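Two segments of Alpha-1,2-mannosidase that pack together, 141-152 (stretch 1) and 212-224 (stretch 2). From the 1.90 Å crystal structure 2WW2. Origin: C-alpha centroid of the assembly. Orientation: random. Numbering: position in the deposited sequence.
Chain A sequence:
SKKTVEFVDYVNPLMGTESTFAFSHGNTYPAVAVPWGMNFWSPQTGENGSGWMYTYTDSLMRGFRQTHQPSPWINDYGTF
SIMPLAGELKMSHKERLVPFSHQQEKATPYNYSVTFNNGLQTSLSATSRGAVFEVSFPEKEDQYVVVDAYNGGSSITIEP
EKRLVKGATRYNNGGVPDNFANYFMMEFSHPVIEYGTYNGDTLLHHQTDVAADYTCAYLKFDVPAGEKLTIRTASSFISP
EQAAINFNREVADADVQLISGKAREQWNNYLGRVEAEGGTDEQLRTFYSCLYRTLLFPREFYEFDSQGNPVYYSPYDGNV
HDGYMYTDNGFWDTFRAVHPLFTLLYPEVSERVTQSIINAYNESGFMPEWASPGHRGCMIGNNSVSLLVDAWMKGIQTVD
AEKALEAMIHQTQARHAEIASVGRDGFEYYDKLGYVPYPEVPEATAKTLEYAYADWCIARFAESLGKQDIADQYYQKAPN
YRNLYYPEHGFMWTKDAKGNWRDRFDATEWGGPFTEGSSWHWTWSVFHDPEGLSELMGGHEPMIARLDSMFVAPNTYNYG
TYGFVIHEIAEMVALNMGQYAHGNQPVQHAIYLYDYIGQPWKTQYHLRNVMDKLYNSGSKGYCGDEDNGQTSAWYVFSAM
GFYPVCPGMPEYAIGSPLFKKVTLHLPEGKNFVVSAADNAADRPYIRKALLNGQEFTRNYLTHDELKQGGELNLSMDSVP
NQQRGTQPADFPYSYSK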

# COMPACT_ATOMS: atom_id res chain seq x y z
N GLU A 141 -45.55 33.16 -12.72
CA GLU A 141 -44.44 32.87 -13.61
C GLU A 141 -45.00 32.05 -14.76
O GLU A 141 -45.96 31.30 -14.56
N ASP A 142 -44.40 32.16 -15.95
CA ASP A 142 -44.83 31.31 -17.07
C ASP A 142 -44.73 29.84 -16.65
O ASP A 142 -43.85 29.48 -15.87
N GLN A 143 -45.61 29.01 -17.18
CA GLN A 143 -45.72 27.60 -16.81
C GLN A 143 -45.50 26.74 -18.04
O GLN A 143 -46.29 26.79 -18.98
N TYR A 144 -44.45 25.93 -18.04
CA TYR A 144 -44.19 25.03 -19.16
C TYR A 144 -43.96 23.60 -18.74
O TYR A 144 -43.56 23.33 -17.62
N VAL A 145 -44.16 22.69 -19.68
CA VAL A 145 -43.59 21.36 -19.58
C VAL A 145 -42.86 21.12 -20.89
O VAL A 145 -43.42 21.39 -21.97
N VAL A 146 -41.62 20.63 -20.82
CA VAL A 146 -40.88 20.24 -22.00
C VAL A 146 -40.81 18.73 -22.05
O VAL A 146 -40.50 18.07 -21.04
N VAL A 147 -41.07 18.19 -23.24
CA VAL A 147 -40.93 16.77 -23.50
C VAL A 147 -39.71 16.60 -24.41
O VAL A 147 -39.57 17.28 -25.42
N ASP A 148 -38.81 15.71 -24.01
CA ASP A 148 -37.53 15.54 -24.70
C ASP A 148 -37.52 14.09 -25.15
O ASP A 148 -37.53 13.18 -24.33
N ALA A 149 -37.54 13.88 -26.47
CA ALA A 149 -37.64 12.53 -27.01
C ALA A 149 -36.26 11.95 -27.36
O ALA A 149 -36.17 10.91 -28.02
N TYR A 150 -35.22 12.64 -26.91
CA TYR A 150 -33.82 12.20 -27.01
C TYR A 150 -33.32 12.27 -28.46
O TYR A 150 -34.06 12.66 -29.36
N ASN A 151 -32.06 11.89 -28.67
CA ASN A 151 -31.53 11.86 -30.04
C ASN A 151 -31.52 10.44 -30.61
O ASN A 151 -32.08 9.53 -30.01
N GLY A 152 -30.93 10.27 -31.79
CA GLY A 152 -30.95 8.97 -32.47
C GLY A 152 -32.14 8.76 -33.42
O GLY A 152 -32.37 7.64 -33.88
N ALA A 212 -36.75 14.39 -36.17
CA ALA A 212 -35.36 14.70 -36.49
C ALA A 212 -34.48 13.80 -35.66
O ALA A 212 -34.98 12.95 -34.92
N ASP A 213 -33.17 13.99 -35.77
CA ASP A 213 -32.25 13.28 -34.89
C ASP A 213 -32.65 13.49 -33.42
O ASP A 213 -32.86 12.53 -32.67
N TYR A 214 -32.75 14.76 -33.03
CA TYR A 214 -33.09 15.15 -31.65
C TYR A 214 -34.36 15.99 -31.73
O TYR A 214 -34.41 16.96 -32.49
N THR A 215 -35.39 15.64 -30.95
CA THR A 215 -36.62 16.43 -30.91
C THR A 215 -37.08 16.68 -29.49
O THR A 215 -36.91 15.83 -28.61
N CYS A 216 -37.68 17.86 -29.28
CA CYS A 216 -38.36 18.22 -28.05
C CYS A 216 -39.65 18.95 -28.40
O CYS A 216 -39.86 19.40 -29.54
N ALA A 217 -40.53 19.09 -27.41
CA ALA A 217 -41.76 19.85 -27.61
C ALA A 217 -42.02 20.56 -26.32
O ALA A 217 -41.62 20.08 -25.25
N TYR A 218 -42.68 21.71 -26.41
CA TYR A 218 -43.10 22.39 -25.19
C TYR A 218 -44.59 22.63 -25.21
O TYR A 218 -45.20 22.76 -26.26
N LEU A 219 -45.15 22.69 -24.01
CA LEU A 219 -46.53 23.02 -23.78
C LEU A 219 -46.52 24.09 -22.71
O LEU A 219 -45.75 24.00 -21.76
N LYS A 220 -47.35 25.12 -22.89
CA LYS A 220 -47.47 26.20 -21.92
C LYS A 220 -48.87 26.16 -21.30
O LYS A 220 -49.86 25.95 -22.01
N PHE A 221 -48.95 26.37 -19.98
CA PHE A 221 -50.23 26.26 -19.28
C PHE A 221 -50.65 27.54 -18.58
O PHE A 221 -49.91 28.52 -18.54
N ASP A 222 -51.86 27.53 -18.04
CA ASP A 222 -52.36 28.64 -17.24
C ASP A 222 -53.14 28.05 -16.08
O ASP A 222 -54.31 28.38 -15.88
N VAL A 223 -52.49 27.16 -15.34
CA VAL A 223 -53.11 26.53 -14.18
C VAL A 223 -53.46 27.60 -13.15
O VAL A 223 -52.60 28.41 -12.78
N PRO A 224 -54.71 27.62 -12.66
CA PRO A 224 -55.03 28.67 -11.68
C PRO A 224 -54.34 28.46 -10.34
O PRO A 224 -54.04 27.32 -9.95

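Two antiparallel strands joined through their backbones still leave their side chains a task: neighbours on each face can pack together, and polar side chains can add bonds beyond the ends of the pairing. This segment pair of the mannosidase, which buries 970 Å² in all, illustrates both.

Along stretch 2, Asp213 comes first. Its CA-to-CB bond points sideways, but the t rotamer brings the carboxylate nearer, and OD1 accepts a hydrogen bond from Gly152 N at 2.9 Å. Asp213 OD2 accepts a hydrogen bond from a water whose oxygen lies 2.8 Å away; that water weakly accepts one from Asn151 ND2 at 3.3 Å. Tyr214, also t, points sideways from its CA, but its end comes nearer to stretch 1: its OH donates to Asp148 OD2 at 2.7 Å, while Tyr150 O lies at the ring edge, 3.4 Å from CD1. Asp148, itself t, uses its other oxygen locally, with Tyr150 N donating to OD1 at 2.8 Å, so one carboxylate holds both Tyr150 N and Tyr214 OH. Thr215, in the p rotamer, sets OG1 3.5 Å from Ala149 CB.

Within the paired strands the side chains alternate between two faces. Cys216 (m) shares a face with Asp148, its SG 3.7 Å from Asp148 CG, and its CB lies 4.3 Å from Val146 CG1. Ala217 projects to the other face, opposite Val147, and its CB comes no nearer than 4.5 Å to stretch 1. Tyr218 (p) returns to the face of Cys216; its CB lies 4.3 Å from Val146 CG2, and its CD1 meets Tyr144 CD1 at 3.9 Å, the two rings inclined at 75° in an oblique pair. Leu219, with chi1 m and chi2 between wells at 97°, sits on the face of Ala217, with Val145 and Val147, its CD1 4.4 Å from Val147 CG2.

Lys220 extends through three t angles before turning at chi4 (m). Its CE lies 3.6 Å from Tyr144 OH, and NZ forms a salt bridge with Asp142 OD1, long at 3.5 Å and weak as a hydrogen bond. A water accepts from both Lys220 NZ and Gln143 N, each at 2.9 Å from its oxygen, and donates to Phe221 O at 2.6 Å, linking charge to backbone. On the other face, Phe221 (m) places CE2 3.6 Å from Val145 CG2.

At the far end an amide adds two bonds. Gln143, m then t, spans to Val223: OE1 accepts from Val223 N at 2.8 Å and NE2 donates to Val223 O at 3.2 Å. The side chain thus reads the backbone much as another strand would.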

# COMPACT_ATOMS: atom_id res chain seq x y z
CB GLU A 141 -43.35 32.02 -12.91
CG GLU A 141 -42.59 32.69 -11.77
CD GLU A 141 -41.90 33.97 -12.17
OE1 GLU A 141 -41.44 34.08 -13.33
OE2 GLU A 141 -41.82 34.88 -11.32
CB ASP A 142 -43.98 31.57 -18.33
CG ASP A 142 -44.19 32.98 -18.91
OD1 ASP A 142 -45.26 33.56 -18.68
OD2 ASP A 142 -43.29 33.50 -19.59
CB GLN A 143 -47.13 27.33 -16.27
CG GLN A 143 -47.58 28.21 -15.10
CD GLN A 143 -49.03 27.93 -14.69
OE1 GLN A 143 -49.72 27.16 -15.35
NE2 GLN A 143 -49.49 28.56 -13.59
CB TYR A 144 -42.92 25.45 -19.89
CG TYR A 144 -42.91 26.86 -20.42
CD1 TYR A 144 -43.46 27.17 -21.67
CD2 TYR A 144 -42.32 27.88 -19.69
CE1 TYR A 144 -43.42 28.47 -22.16
CE2 TYR A 144 -42.28 29.17 -20.17
CZ TYR A 144 -42.83 29.46 -21.40
OH TYR A 144 -42.77 30.75 -21.86
CB VAL A 145 -44.68 20.29 -19.38
CG1 VAL A 145 -44.08 18.87 -19.46
CG2 VAL A 145 -45.44 20.54 -18.05
CB VAL A 146 -39.44 20.79 -22.00
CG1 VAL A 146 -38.60 20.17 -23.14
CG2 VAL A 146 -39.46 22.32 -22.09
CB VAL A 147 -42.18 16.20 -24.17
CG1 VAL A 147 -41.97 14.75 -24.53
CG2 VAL A 147 -43.42 16.33 -23.24
CB ASP A 148 -36.39 15.88 -23.72
CG ASP A 148 -35.00 15.68 -24.32
OD1 ASP A 148 -34.82 14.75 -25.14
OD2 ASP A 148 -34.09 16.46 -23.97
CB ALA A 149 -38.61 12.49 -28.24
CB TYR A 150 -33.66 10.78 -26.47
CG TYR A 150 -32.68 10.65 -25.33
CD1 TYR A 150 -31.46 10.01 -25.50
CD2 TYR A 150 -32.98 11.14 -24.07
CE1 TYR A 150 -30.56 9.85 -24.45
CE2 TYR A 150 -32.08 11.01 -22.99
CZ TYR A 150 -30.88 10.34 -23.20
OH TYR A 150 -29.99 10.15 -22.18
CB ASN A 151 -30.15 12.51 -30.14
CG ASN A 151 -29.08 11.74 -29.37
OD1 ASN A 151 -29.39 10.95 -28.48
ND2 ASN A 151 -27.82 11.96 -29.72
CB ALA A 212 -35.06 16.16 -36.17
CB ASP A 213 -30.83 13.79 -35.14
CG ASP A 213 -29.81 13.22 -34.15
OD1 ASP A 213 -29.85 12.00 -33.84
OD2 ASP A 213 -28.95 14.01 -33.71
CB TYR A 214 -31.94 15.99 -31.06
CG TYR A 214 -32.15 16.47 -29.63
CD1 TYR A 214 -32.78 15.68 -28.67
CD2 TYR A 214 -31.67 17.71 -29.23
CE1 TYR A 214 -32.96 16.14 -27.34
CE2 TYR A 214 -31.82 18.17 -27.93
CZ TYR A 214 -32.46 17.38 -26.99
OH TYR A 214 -32.61 17.88 -25.70
CB THR A 215 -37.79 15.74 -31.66
OG1 THR A 215 -38.11 14.48 -31.07
CG2 THR A 215 -37.45 15.53 -33.14
CB CYS A 216 -37.47 19.13 -27.18
SG CYS A 216 -35.84 18.41 -26.70
CB ALA A 217 -42.92 18.92 -27.94
CB TYR A 218 -42.33 23.71 -24.98
CG TYR A 218 -42.89 24.89 -25.75
CD1 TYR A 218 -43.96 25.63 -25.24
CD2 TYR A 218 -42.35 25.26 -26.98
CE1 TYR A 218 -44.47 26.72 -25.92
CE2 TYR A 218 -42.87 26.34 -27.68
CZ TYR A 218 -43.92 27.06 -27.13
OH TYR A 218 -44.44 28.14 -27.81
CB LEU A 219 -47.27 21.79 -23.24
CG LEU A 219 -47.28 20.64 -24.24
CD1 LEU A 219 -46.17 19.65 -23.91
CD2 LEU A 219 -48.63 19.97 -24.21
CB LYS A 220 -47.23 27.54 -22.62
CG LYS A 220 -47.17 28.75 -21.69
CD LYS A 220 -46.89 30.00 -22.54
CE LYS A 220 -46.33 31.14 -21.71
NZ LYS A 220 -47.34 31.68 -20.77
CB PHE A 221 -50.19 25.09 -18.27
CG PHE A 221 -49.89 23.77 -18.91
CD1 PHE A 221 -50.90 23.00 -19.45
CD2 PHE A 221 -48.57 23.33 -19.02
CE1 PHE A 221 -50.61 21.79 -20.07
CE2 PHE A 221 -48.27 22.14 -19.64
CZ PHE A 221 -49.28 21.36 -20.16
CB ASP A 222 -53.25 29.55 -18.07
CG ASP A 222 -53.54 30.85 -17.37
OD1 ASP A 222 -52.80 31.19 -16.42
OD2 ASP A 222 -54.49 31.54 -17.77
CB VAL A 223 -52.16 25.50 -13.53
CG1 VAL A 223 -52.86 24.82 -12.33
CG2 VAL A 223 -51.70 24.45 -14.57
CB PRO A 224 -56.57 28.58 -11.52
CG PRO A 224 -57.06 27.61 -12.60
CD PRO A 224 -55.87 26.77 -13.01
O HOH W 1 -48.00 30.26 -18.29
O HOH W 2 -27.93 14.86 -31.30